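Local coordinates for protein putative glucoamylase (Bacteroides caccae ATCC 43185, PDB 4QT9) that probably hydrolyses glycosidic bonds, as a putative glucoamylase with an alpha/alpha toroid fold, at residues V65-S70 and L135-F140; G73-L78 and L141-L146; D312-T317 and E353-V358. All coordinates share one frame; numbering follows the deposited sequence.

Interaction 1 (V65-S70 and L135-F140); sequences VTSGGS and LVETAF
Glu137 OE1 accepts a hydrogen bond from the backbone N of Gly68, 3.1 Å long and with an N-H...O angle of 153°. The donor stands above the carboxylate plane, 67° out of it. The Thr66 side chain crosses that of Glu137 at about a right angle, with OG1 3.2 Å from the same OE1, a weak hydrogen bond at best, because the one hydroxyl proton may go to Glu49 OE1 instead, also weakly. Glu137 gets there by folding at chi2 (-85°), which lays its carboxylate over the first turn of helix 67-83; OE2 lies 3.4 Å from Gly68 CA, where a side chain on residue 68 would collide with it. Phe140 CB also rests on this glycine, 3.8 Å from its CA. An alanine in place of Glu137 would probably leave the Gly68 N-H without its acceptor and open a gap beside the first helical turn. Further out, Ser67 OG touches Glu137 CB but has its main hydrogen bond to Pro113 O, with His114 O as a second acceptor nearby, and an acetate ion lies about 3 Å from the Glu137 side chain. Thr66, the N-cap, ends strand 64-66, which pairs antiparallel with strand 115-117; helix 209-217 packs on helix 135-152 through Ile210 and Met211.

Interaction 2 (G73-L78 and L141-L146); sequences GIMAIL and LMQGLL
Ile74 and Met75 reach from helix 67-83 to Gly144 and its neighbours on helix 135-152, a helix-to-helix contact within the alpha/alpha toroid. The two short segments run nearly parallel, 24° between their directions, with axes 8.5 Å apart at closest approach. Gly144 is where the backbones come nearest, its CA facing that of Met75, and the two side chains from the first helix divide over it. Ile74 lays CG2 against the backbone carbonyl, 3.6 Å from Gly144 O, while its other branch carries CD1 away to a pair of leucines. There it meets Leu141 CD1 at 3.8 Å and Leu145 CD2 at 4.0 Å, methyl to methyl, the chains crossing obliquely. Both leucines leave their helix on the side away from Ile74, and their delta methyls turn back to it. Leu141 does so with CG anti to its backbone N (chi1 179°).

Met75, a selenomethionine, takes the other flank. Its CG rests 3.6 Å from Gly144 CA, and a side chain on residue 144 would be tight against Ile74 CG2. From there the chain bends at chi3 (126°) and crosses the extended Gln143 side chain at about a right angle. Of the Gln143 side chain it is CG that meets Met75; the amide is engaged beyond the contact, OE1 by Gly270 N and NE2 by Tyr266 O. Helix 88-104 packs on Ile74 through Ile98, and Leu410 of helix 409-415 lies against Met75. The terminal methyl CE of Met75 finishes 3.7 Å from Gln143 O and 3.9 Å from Gln143 CG.

Interaction 3 (D312-T317 and E353-V358); sequences DCWGLT and EYSLQV
Asp312 OD1 receives the amide of Gln357 through NE2, 3.0 Å away and with an N-H...O angle of 161°. The acceptor lies close to the amide plane of Gln357, whereas the N-H meets the carboxylate from well above its plane, and the two flat groups stand almost perpendicular, 80° apart. The opposite atom of the same amide, OE1, accepts from a water 2.9 Å away, and that water in turn accepts from Trp314 NE1 at 3.1 Å. Gln357 is thus gripped through both atoms of its amide, which fixes the turn of the group and joins it to aspartate and indole alike.

Next to these polar bonds, Val358 lies against the indole. Its CG2 sits over one face of the five-membered ring, 3.5 Å from the centroid, in a CH-pi contact. Tyr354 comes instead at the ring edge, near the plane, with its CB 3.7 Å from Trp314 CZ2. The chi1 of Trp314 (56°), which places CG between the backbone N and carbonyl carbon, swings the indole across to helix 352-364. Val358 also approaches the loop backbone, its CA making a CA-H...O contact of 3.4 Å with Asp312 O.

The tyrosine ring leads away from the indole and forms a cation-pi contact with Arg296. Segment 312-317 ends the irregular stretch that leads from helix 284-301 to strand 318-321, and Trp314 is wedged among three helices: Thr292, Arg296 and Cys299 of 284-301, Ala344 of 341-345, and the first turns of 352-364.

In the fold
Interactions 1 and 2 are successive levels of one helix pair, 67-83 with 135-152, their centres about 10 Å apart. They touch directly: Ser67 O lies 3.6 Å from Leu141 CB. Interaction 1 is carried mainly by polar groups, interaction 2 by apolar side chains. Along the chain their segments alternate. Interaction 3 stands apart, its centre about 26 Å from that of interaction 1 and about 25 Å from that of interaction 2, with nearest atoms about 12 and 15 Å away. It tethers a loop to a helix farther from the middle of the chain. The acetate beside interaction 1, probably from the crystallisation liquor, may mark a pocket there.

Interaction 1 (V65-S70 and L135-F140)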
ATOM      1  N   VAL A  65       8.710   4.208 -12.700  1.00 29.34           N
ATOM      2  CA  VAL A  65       8.610   3.421 -11.471  1.00 28.53           C
ATOM      3  C   VAL A  65       7.996   4.266 -10.350  1.00 28.51           C
ATOM      4  O   VAL A  65       8.264   5.460 -10.230  1.00 23.88           O
ATOM      5  CB  VAL A  65       9.963   2.778 -11.017  1.00 33.39           C
ATOM      6  CG1 VAL A  65      10.428   1.697 -11.997  1.00 33.42           C
ATOM      7  CG2 VAL A  65      11.051   3.819 -10.847  1.00 33.74           C
ATOM      8  N   THR A  66       7.186   3.617  -9.527  1.00 26.65           N
ATOM      9  CA  THR A  66       6.484   4.259  -8.415  1.00 26.86           C
ATOM     10  C   THR A  66       7.191   3.881  -7.102  1.00 28.18           C
ATOM     11  O   THR A  66       7.502   2.719  -6.897  1.00 28.63           O
ATOM     12  CB  THR A  66       4.976   3.897  -8.466  1.00 31.41           C
ATOM     13  OG1 THR A  66       4.315   4.487  -7.349  1.00 40.88           O
ATOM     14  CG2 THR A  66       4.701   2.390  -8.505  1.00 25.14           C
ATOM     15  N   SER A  67       7.452   4.851  -6.236  1.00 21.82           N
ATOM     16  CA  SER A  67       8.111   4.590  -4.966  1.00 21.41           C
ATOM     17  C   SER A  67       7.220   3.782  -4.011  1.00 27.57           C
ATOM     18  O   SER A  67       7.671   2.755  -3.503  1.00 29.68           O
ATOM     19  CB  SER A  67       8.568   5.898  -4.317  1.00 24.17           C
ATOM     20  OG  SER A  67       7.509   6.841  -4.271  1.00 27.54           O
ATOM     21  N   GLY A  68       5.971   4.217  -3.805  1.00 23.23           N
ATOM     22  CA  GLY A  68       5.025   3.551  -2.917  1.00 22.01           C
ATOM     23  C   GLY A  68       4.737   2.116  -3.314  1.00 25.59           C
ATOM     24  O   GLY A  68       4.897   1.202  -2.499  1.00 24.61           O
ATOM     25  N   GLY A  69       4.361   1.925  -4.584  1.00 20.39           N
ATOM     26  CA  GLY A  69       4.082   0.613  -5.157  1.00 20.26           C
ATOM     27  C   GLY A  69       5.280  -0.320  -5.080  1.00 23.68           C
ATOM     28  O   GLY A  69       5.117  -1.538  -4.924  1.00 22.82           O
ATOM     29  N   SER A  70       6.496   0.255  -5.157  1.00 20.83           N
ATOM     30  CA  SER A  70       7.746  -0.496  -5.052  1.00 20.83           C
ATOM     31  C   SER A  70       7.954  -1.026  -3.626  1.00 25.13           C
ATOM     32  O   SER A  70       8.511  -2.107  -3.488  1.00 25.23           O
ATOM     33  CB  SER A  70       8.931   0.339  -5.499  1.00 23.47           C
ATOM     34  OG  SER A  70       8.898   0.392  -6.915  1.00 27.29           O
ATOM     35  N   LEU A 135       5.982  12.457   0.901  1.00 21.68           N
ATOM     36  CA  LEU A 135       6.267  11.739   2.153  1.00 21.68           C
ATOM     37  C   LEU A 135       5.397  10.486   2.391  1.00 24.87           C
ATOM     38  O   LEU A 135       5.847   9.527   3.031  1.00 25.18           O
ATOM     39  CB  LEU A 135       6.181  12.683   3.358  1.00 21.56           C
ATOM     40  CG  LEU A 135       7.004  12.273   4.579  1.00 26.08           C
ATOM     41  CD1 LEU A 135       8.484  12.289   4.287  1.00 26.51           C
ATOM     42  CD2 LEU A 135       6.686  13.147   5.768  1.00 25.00           C
ATOM     43  N   VAL A 136       4.196  10.470   1.846  1.00 21.79           N
ATOM     44  CA  VAL A 136       3.293   9.321   1.951  1.00 20.79           C
ATOM     45  C   VAL A 136       3.875   8.151   1.162  1.00 23.22           C
ATOM     46  O   VAL A 136       3.952   7.040   1.663  1.00 22.74           O
ATOM     47  CB  VAL A 136       1.894   9.712   1.451  1.00 24.30           C
ATOM     48  CG1 VAL A 136       0.978   8.495   1.373  1.00 23.57           C
ATOM     49  CG2 VAL A 136       1.304  10.794   2.343  1.00 23.85           C
ATOM     50  N   GLU A 137       4.318   8.412  -0.058  1.00 21.51           N
ATOM     51  CA  GLU A 137       4.937   7.415  -0.921  1.00 22.26           C
ATOM     52  C   GLU A 137       6.265   6.925  -0.324  1.00 24.49           C
ATOM     53  O   GLU A 137       6.563   5.728  -0.383  1.00 22.99           O
ATOM     54  CB  GLU A 137       5.138   8.019  -2.307  1.00 24.59           C
ATOM     55  CG  GLU A 137       3.849   8.065  -3.107  1.00 36.79           C
ATOM     56  CD  GLU A 137       3.551   6.767  -3.831  1.00 64.04           C
ATOM     57  OE1 GLU A 137       4.213   6.491  -4.861  1.00 69.08           O
ATOM     58  OE2 GLU A 137       2.680   6.009  -3.346  1.00 50.29           O
ATOM     59  N   THR A 138       7.017   7.830   0.318  1.00 21.96           N
ATOM     60  CA  THR A 138       8.276   7.495   1.012  1.00 20.99           C
ATOM     61  C   THR A 138       7.996   6.501   2.168  1.00 21.34           C
ATOM     62  O   THR A 138       8.729   5.526   2.345  1.00 18.62           O
ATOM     63  CB  THR A 138       8.964   8.768   1.518  1.00 23.96           C
ATOM     64  OG1 THR A 138       9.289   9.579   0.399  1.00 25.62           O
ATOM     65  CG2 THR A 138      10.233   8.474   2.320  1.00 21.18           C
ATOM     66  N   ALA A 139       6.893   6.723   2.888  1.00 18.92           N
ATOM     67  CA  ALA A 139       6.494   5.889   4.018  1.00 18.57           C
ATOM     68  C   ALA A 139       6.166   4.456   3.561  1.00 22.14           C
ATOM     69  O   ALA A 139       6.603   3.506   4.214  1.00 22.97           O
ATOM     70  CB  ALA A 139       5.322   6.510   4.716  1.00 18.02           C
ATOM     71  N   PHE A 140       5.426   4.301   2.447  1.00 18.55           N
ATOM     72  CA  PHE A 140       5.088   3.001   1.852  1.00 18.33           C
ATOM     73  C   PHE A 140       6.353   2.292   1.351  1.00 19.78           C
ATOM     74  O   PHE A 140       6.480   1.096   1.534  1.00 21.32           O
ATOM     75  CB  PHE A 140       4.041   3.139   0.728  1.00 19.64           C
ATOM     76  CG  PHE A 140       2.698   3.645   1.233  1.00 19.95           C
ATOM     77  CD1 PHE A 140       2.187   3.213   2.451  1.00 21.17           C
ATOM     78  CD2 PHE A 140       1.964   4.564   0.499  1.00 21.96           C
ATOM     79  CE1 PHE A 140       0.979   3.706   2.935  1.00 22.66           C
ATOM     80  CE2 PHE A 140       0.735   5.041   0.975  1.00 24.63           C
ATOM     81  CZ  PHE A 140       0.255   4.622   2.196  1.00 22.08           C
TER

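Interaction 2 (G73-L78 and L141-L146)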
ATOM      1  N   GLY A  73       5.860  -3.948  -3.581  1.00 22.68           N
ATOM      2  CA  GLY A  73       6.544  -4.874  -4.485  1.00 23.86           C
ATOM      3  C   GLY A  73       7.730  -5.590  -3.886  1.00 28.46           C
ATOM      4  O   GLY A  73       7.921  -6.790  -4.113  1.00 28.85           O
ATOM      5  N   ILE A  74       8.535  -4.850  -3.115  1.00 24.33           N
ATOM      6  CA  ILE A  74       9.695  -5.352  -2.394  1.00 24.53           C
ATOM      7  C   ILE A  74       9.210  -6.447  -1.373  1.00 25.93           C
ATOM      8  O   ILE A  74       9.837  -7.512  -1.277  1.00 24.35           O
ATOM      9  CB  ILE A  74      10.365  -4.103  -1.739  1.00 28.01           C
ATOM     10  CG1 ILE A  74      11.432  -3.503  -2.654  1.00 29.04           C
ATOM     11  CG2 ILE A  74      10.856  -4.318  -0.328  1.00 29.45           C
ATOM     12  CD1 ILE A  74      11.735  -1.977  -2.343  1.00 35.33           C
HETATM   13  N   MSE A  75       8.061  -6.190  -0.678  1.00 20.84           N
HETATM   14  CA  MSE A  75       7.423  -7.102   0.294  1.00 18.82           C
HETATM   15  C   MSE A  75       6.869  -8.311  -0.439  1.00 25.17           C
HETATM   16  O   MSE A  75       6.949  -9.434   0.052  1.00 26.59           O
HETATM   17  CB  MSE A  75       6.299  -6.388   1.065  1.00 17.96           C
HETATM   18  CG  MSE A  75       6.815  -5.373   2.042  1.00 21.35           C
HETATM   19 SE   MSE A  75       5.329  -4.405   2.845  0.75 24.82          SE
HETATM   20  CE  MSE A  75       5.782  -4.719   4.760  1.00 21.80           C
ATOM     21  N   ALA A  76       6.339  -8.082  -1.632  1.00 24.62           N
ATOM     22  CA  ALA A  76       5.854  -9.160  -2.499  1.00 25.84           C
ATOM     23  C   ALA A  76       7.044 -10.059  -2.944  1.00 30.30           C
ATOM     24  O   ALA A  76       6.921 -11.284  -2.939  1.00 30.29           O
ATOM     25  CB  ALA A  76       5.120  -8.579  -3.704  1.00 26.10           C
ATOM     26  N   ILE A  77       8.209  -9.459  -3.247  1.00 27.20           N
ATOM     27  CA  ILE A  77       9.397 -10.213  -3.657  1.00 27.30           C
ATOM     28  C   ILE A  77       9.939 -11.023  -2.444  1.00 31.51           C
ATOM     29  O   ILE A  77      10.286 -12.198  -2.600  1.00 30.67           O
ATOM     30  CB  ILE A  77      10.437  -9.253  -4.273  1.00 30.45           C
ATOM     31  CG1 ILE A  77       9.957  -8.762  -5.657  1.00 30.81           C
ATOM     32  CG2 ILE A  77      11.824  -9.933  -4.379  1.00 31.01           C
ATOM     33  CD1 ILE A  77      10.774  -7.553  -6.305  1.00 31.68           C
ATOM     34  N   LEU A  78       9.927 -10.407  -1.236  1.00 27.12           N
ATOM     35  CA  LEU A  78      10.360 -11.018   0.035  1.00 28.22           C
ATOM     36  C   LEU A  78       9.545 -12.293   0.346  1.00 29.83           C
ATOM     37  O   LEU A  78      10.118 -13.336   0.662  1.00 28.97           O
ATOM     38  CB  LEU A  78      10.213  -9.983   1.160  1.00 27.94           C
ATOM     39  CG  LEU A  78      11.116 -10.068   2.380  1.00 32.74           C
ATOM     40  CD1 LEU A  78      12.579  -9.938   2.012  1.00 32.24           C
ATOM     41  CD2 LEU A  78      10.803  -8.944   3.305  1.00 34.20           C
ATOM     42  N   LEU A 141       7.307   3.010   0.821  1.00 17.13           N
ATOM     43  CA  LEU A 141       8.586   2.395   0.417  1.00 17.20           C
ATOM     44  C   LEU A 141       9.369   1.936   1.648  1.00 22.66           C
ATOM     45  O   LEU A 141       9.924   0.822   1.649  1.00 23.15           O
ATOM     46  CB  LEU A 141       9.413   3.388  -0.422  1.00 17.08           C
ATOM     47  CG  LEU A 141      10.808   2.954  -0.921  1.00 21.83           C
ATOM     48  CD1 LEU A 141      10.758   1.714  -1.868  1.00 21.71           C
ATOM     49  CD2 LEU A 141      11.451   4.072  -1.692  1.00 26.38           C
HETATM   50  N   MSE A 142       9.430   2.799   2.693  1.00 19.19           N
HETATM   51  CA  MSE A 142      10.206   2.487   3.898  1.00 17.14           C
HETATM   52  C   MSE A 142       9.582   1.329   4.670  1.00 24.34           C
HETATM   53  O   MSE A 142      10.325   0.510   5.189  1.00 27.75           O
HETATM   54  CB  MSE A 142      10.370   3.716   4.803  1.00 18.57           C
HETATM   55  CG  MSE A 142      11.340   4.736   4.253  1.00 22.82           C
HETATM   56 SE   MSE A 142      13.132   4.024   4.087  0.75 29.17          SE
HETATM   57  CE  MSE A 142      13.166   2.580   5.406  1.00 28.21           C
ATOM     58  N   GLN A 143       8.243   1.215   4.690  1.00 20.70           N
ATOM     59  CA  GLN A 143       7.572   0.083   5.343  1.00 22.32           C
ATOM     60  C   GLN A 143       8.095  -1.264   4.720  1.00 26.94           C
ATOM     61  O   GLN A 143       8.410  -2.213   5.449  1.00 26.39           O
ATOM     62  CB  GLN A 143       6.042   0.218   5.211  1.00 24.03           C
ATOM     63  CG  GLN A 143       5.244  -0.952   5.797  1.00 26.80           C
ATOM     64  CD  GLN A 143       3.742  -0.781   5.754  1.00 37.96           C
ATOM     65  OE1 GLN A 143       3.041  -1.119   6.721  1.00 37.49           O
ATOM     66  NE2 GLN A 143       3.201  -0.301   4.633  1.00 25.24           N
ATOM     67  N   GLY A 144       8.253  -1.285   3.401  1.00 22.52           N
ATOM     68  CA  GLY A 144       8.806  -2.423   2.684  1.00 21.56           C
ATOM     69  C   GLY A 144      10.284  -2.643   2.959  1.00 23.91           C
ATOM     70  O   GLY A 144      10.703  -3.770   3.234  1.00 23.68           O
ATOM     71  N   LEU A 145      11.078  -1.572   2.892  1.00 20.99           N
ATOM     72  CA  LEU A 145      12.529  -1.673   3.111  1.00 22.19           C
ATOM     73  C   LEU A 145      12.875  -2.130   4.551  1.00 24.24           C
ATOM     74  O   LEU A 145      13.767  -2.958   4.722  1.00 19.99           O
ATOM     75  CB  LEU A 145      13.224  -0.353   2.782  1.00 22.79           C
ATOM     76  CG  LEU A 145      13.349   0.006   1.300  1.00 29.13           C
ATOM     77  CD1 LEU A 145      13.856   1.440   1.149  1.00 30.91           C
ATOM     78  CD2 LEU A 145      14.300  -0.950   0.547  1.00 30.01           C
ATOM     79  N   LEU A 146      12.116  -1.671   5.564  1.00 23.61           N
ATOM     80  CA  LEU A 146      12.395  -2.095   6.943  1.00 24.81           C
ATOM     81  C   LEU A 146      12.107  -3.594   7.123  1.00 28.66           C
ATOM     82  O   LEU A 146      12.790  -4.245   7.905  1.00 28.43           O
ATOM     83  CB  LEU A 146      11.634  -1.244   7.966  1.00 25.15           C
ATOM     84  CG  LEU A 146      12.133   0.222   8.086  1.00 31.33           C
ATOM     85  CD1 LEU A 146      11.389   0.974   9.165  1.00 29.76           C
ATOM     86  CD2 LEU A 146      13.650   0.307   8.392  1.00 33.80           C
TER

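Interaction 3 (D312-T317 and E353-V358)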
ATOM      1  N   ASP A 312     -20.619 -12.833  -3.734  1.00 31.61           N
ATOM      2  CA  ASP A 312     -19.488 -13.471  -4.415  1.00 31.47           C
ATOM      3  C   ASP A 312     -18.661 -12.445  -5.198  1.00 34.44           C
ATOM      4  O   ASP A 312     -17.600 -12.789  -5.702  1.00 34.21           O
ATOM      5  CB  ASP A 312     -19.984 -14.572  -5.376  1.00 33.26           C
ATOM      6  CG  ASP A 312     -20.772 -15.696  -4.721  1.00 44.47           C
ATOM      7  OD1 ASP A 312     -20.168 -16.467  -3.928  1.00 45.06           O
ATOM      8  OD2 ASP A 312     -21.985 -15.822  -5.018  1.00 51.53           O
ATOM      9  N   CYS A 313     -19.160 -11.213  -5.354  1.00 31.07           N
ATOM     10  CA  CYS A 313     -18.450 -10.212  -6.153  1.00 30.95           C
ATOM     11  C   CYS A 313     -18.657  -8.817  -5.564  1.00 29.59           C
ATOM     12  O   CYS A 313     -19.700  -8.190  -5.760  1.00 26.58           O
ATOM     13  CB  CYS A 313     -18.888 -10.280  -7.616  1.00 32.93           C
ATOM     14  SG  CYS A 313     -17.902  -9.249  -8.729  1.00 36.99           S
ATOM     15  N   TRP A 314     -17.661  -8.356  -4.799  1.00 22.96           N
ATOM     16  CA  TRP A 314     -17.710  -7.052  -4.147  1.00 23.61           C
ATOM     17  C   TRP A 314     -16.297  -6.500  -4.001  1.00 27.02           C
ATOM     18  O   TRP A 314     -15.332  -7.252  -4.138  1.00 27.61           O
ATOM     19  CB  TRP A 314     -18.399  -7.130  -2.747  1.00 22.33           C
ATOM     20  CG  TRP A 314     -17.780  -8.110  -1.787  1.00 22.61           C
ATOM     21  CD1 TRP A 314     -18.142  -9.418  -1.604  1.00 25.76           C
ATOM     22  CD2 TRP A 314     -16.725  -7.848  -0.848  1.00 21.81           C
ATOM     23  NE1 TRP A 314     -17.371  -9.993  -0.620  1.00 25.26           N
ATOM     24  CE2 TRP A 314     -16.489  -9.049  -0.135  1.00 25.79           C
ATOM     25  CE3 TRP A 314     -15.970  -6.709  -0.522  1.00 22.20           C
ATOM     26  CZ2 TRP A 314     -15.520  -9.147   0.869  1.00 24.86           C
ATOM     27  CZ3 TRP A 314     -14.994  -6.811   0.466  1.00 23.73           C
ATOM     28  CH2 TRP A 314     -14.765  -8.024   1.138  1.00 24.50           C
ATOM     29  N   GLY A 315     -16.185  -5.220  -3.684  1.00 23.17           N
ATOM     30  CA  GLY A 315     -14.878  -4.615  -3.461  1.00 23.34           C
ATOM     31  C   GLY A 315     -14.683  -3.346  -4.253  1.00 27.84           C
ATOM     32  O   GLY A 315     -14.354  -3.392  -5.443  1.00 26.20           O
ATOM     33  N   LEU A 316     -14.911  -2.199  -3.578  1.00 24.19           N
ATOM     34  CA  LEU A 316     -14.786  -0.870  -4.172  1.00 23.09           C
ATOM     35  C   LEU A 316     -13.599  -0.108  -3.599  1.00 24.66           C
ATOM     36  O   LEU A 316     -13.534   0.169  -2.394  1.00 22.47           O
ATOM     37  CB  LEU A 316     -16.065  -0.039  -3.989  1.00 23.09           C
ATOM     38  CG  LEU A 316     -17.344  -0.623  -4.564  1.00 27.35           C
ATOM     39  CD1 LEU A 316     -18.527   0.260  -4.226  1.00 28.50           C
ATOM     40  CD2 LEU A 316     -17.241  -0.822  -6.028  1.00 26.41           C
ATOM     41  N   THR A 317     -12.687   0.276  -4.504  1.00 19.72           N
ATOM     42  CA  THR A 317     -11.505   1.049  -4.163  1.00 18.73           C
ATOM     43  C   THR A 317     -11.031   1.843  -5.366  1.00 21.63           C
ATOM     44  O   THR A 317     -11.481   1.584  -6.489  1.00 21.47           O
ATOM     45  CB  THR A 317     -10.406   0.118  -3.644  1.00 22.88           C
ATOM     46  OG1 THR A 317      -9.520   0.921  -2.894  1.00 24.46           O
ATOM     47  CG2 THR A 317      -9.664  -0.621  -4.778  1.00 15.84           C
ATOM     48  N   GLU A 353     -13.245 -15.571   5.006  1.00 32.69           N
ATOM     49  CA  GLU A 353     -14.264 -16.307   4.247  1.00 32.43           C
ATOM     50  C   GLU A 353     -14.860 -15.466   3.119  1.00 32.60           C
ATOM     51  O   GLU A 353     -14.942 -15.957   1.993  1.00 32.30           O
ATOM     52  CB  GLU A 353     -15.372 -16.854   5.160  1.00 35.40           C
ATOM     53  CG  GLU A 353     -14.934 -17.986   6.085  1.00 55.38           C
ATOM     54  CD  GLU A 353     -14.279 -19.205   5.452  1.00 96.11           C
ATOM     55  OE1 GLU A 353     -14.826 -19.738   4.458  1.00103.68           O
ATOM     56  OE2 GLU A 353     -13.221 -19.638   5.967  1.00 93.93           O
ATOM     57  N   TYR A 354     -15.238 -14.205   3.395  1.00 27.25           N
ATOM     58  CA  TYR A 354     -15.821 -13.346   2.367  1.00 26.30           C
ATOM     59  C   TYR A 354     -14.802 -13.027   1.282  1.00 29.62           C
ATOM     60  O   TYR A 354     -15.152 -13.017   0.106  1.00 28.65           O
ATOM     61  CB  TYR A 354     -16.381 -12.053   2.956  1.00 26.77           C
ATOM     62  CG  TYR A 354     -17.507 -12.232   3.959  1.00 28.87           C
ATOM     63  CD1 TYR A 354     -18.407 -13.287   3.850  1.00 31.91           C
ATOM     64  CD2 TYR A 354     -17.698 -11.318   4.988  1.00 28.56           C
ATOM     65  CE1 TYR A 354     -19.455 -13.439   4.756  1.00 34.59           C
ATOM     66  CE2 TYR A 354     -18.747 -11.447   5.887  1.00 30.43           C
ATOM     67  CZ  TYR A 354     -19.623 -12.508   5.772  1.00 41.03           C
ATOM     68  OH  TYR A 354     -20.655 -12.599   6.668  1.00 40.49           O
ATOM     69  N   SER A 355     -13.535 -12.807   1.663  1.00 25.75           N
ATOM     70  CA  SER A 355     -12.504 -12.506   0.678  1.00 24.25           C
ATOM     71  C   SER A 355     -12.177 -13.713  -0.171  1.00 28.55           C
ATOM     72  O   SER A 355     -11.934 -13.546  -1.362  1.00 29.69           O
ATOM     73  CB  SER A 355     -11.241 -11.990   1.352  1.00 24.42           C
ATOM     74  OG  SER A 355     -11.509 -10.764   2.011  1.00 25.17           O
ATOM     75  N   LEU A 356     -12.164 -14.925   0.425  1.00 24.74           N
ATOM     76  CA  LEU A 356     -11.873 -16.145  -0.331  1.00 24.03           C
ATOM     77  C   LEU A 356     -13.031 -16.459  -1.285  1.00 29.60           C
ATOM     78  O   LEU A 356     -12.808 -17.049  -2.344  1.00 30.79           O
ATOM     79  CB  LEU A 356     -11.581 -17.316   0.610  1.00 24.94           C
ATOM     80  CG  LEU A 356     -10.140 -17.408   1.106  1.00 29.51           C
ATOM     81  CD1 LEU A 356     -10.021 -18.326   2.292  1.00 30.51           C
ATOM     82  CD2 LEU A 356      -9.210 -17.883   0.009  1.00 34.24           C
ATOM     83  N   GLN A 357     -14.256 -16.012  -0.934  1.00 26.80           N
ATOM     84  CA  GLN A 357     -15.469 -16.164  -1.734  1.00 26.33           C
ATOM     85  C   GLN A 357     -15.320 -15.395  -3.038  1.00 28.57           C
ATOM     86  O   GLN A 357     -15.616 -15.915  -4.111  1.00 26.38           O
ATOM     87  CB  GLN A 357     -16.674 -15.630  -0.946  1.00 27.04           C
ATOM     88  CG  GLN A 357     -17.890 -16.496  -1.048  1.00 42.40           C
ATOM     89  CD  GLN A 357     -19.069 -15.879  -0.346  1.00 52.63           C
ATOM     90  OE1 GLN A 357     -18.968 -15.397   0.795  1.00 41.26           O
ATOM     91  NE2 GLN A 357     -20.223 -15.896  -1.019  1.00 46.56           N
ATOM     92  N   VAL A 358     -14.822 -14.158  -2.937  1.00 24.36           N
ATOM     93  CA  VAL A 358     -14.618 -13.306  -4.102  1.00 23.52           C
ATOM     94  C   VAL A 358     -13.434 -13.842  -4.906  1.00 26.59           C
ATOM     95  O   VAL A 358     -13.529 -13.915  -6.141  1.00 27.80           O
ATOM     96  CB  VAL A 358     -14.438 -11.833  -3.662  1.00 27.05           C
ATOM     97  CG1 VAL A 358     -14.064 -10.930  -4.836  1.00 26.39           C
ATOM     98  CG2 VAL A 358     -15.717 -11.337  -3.003  1.00 26.14           C
TER
HETATM   99  O   HOH W   1     -18.799 -12.501   0.622  1.00 21.15           O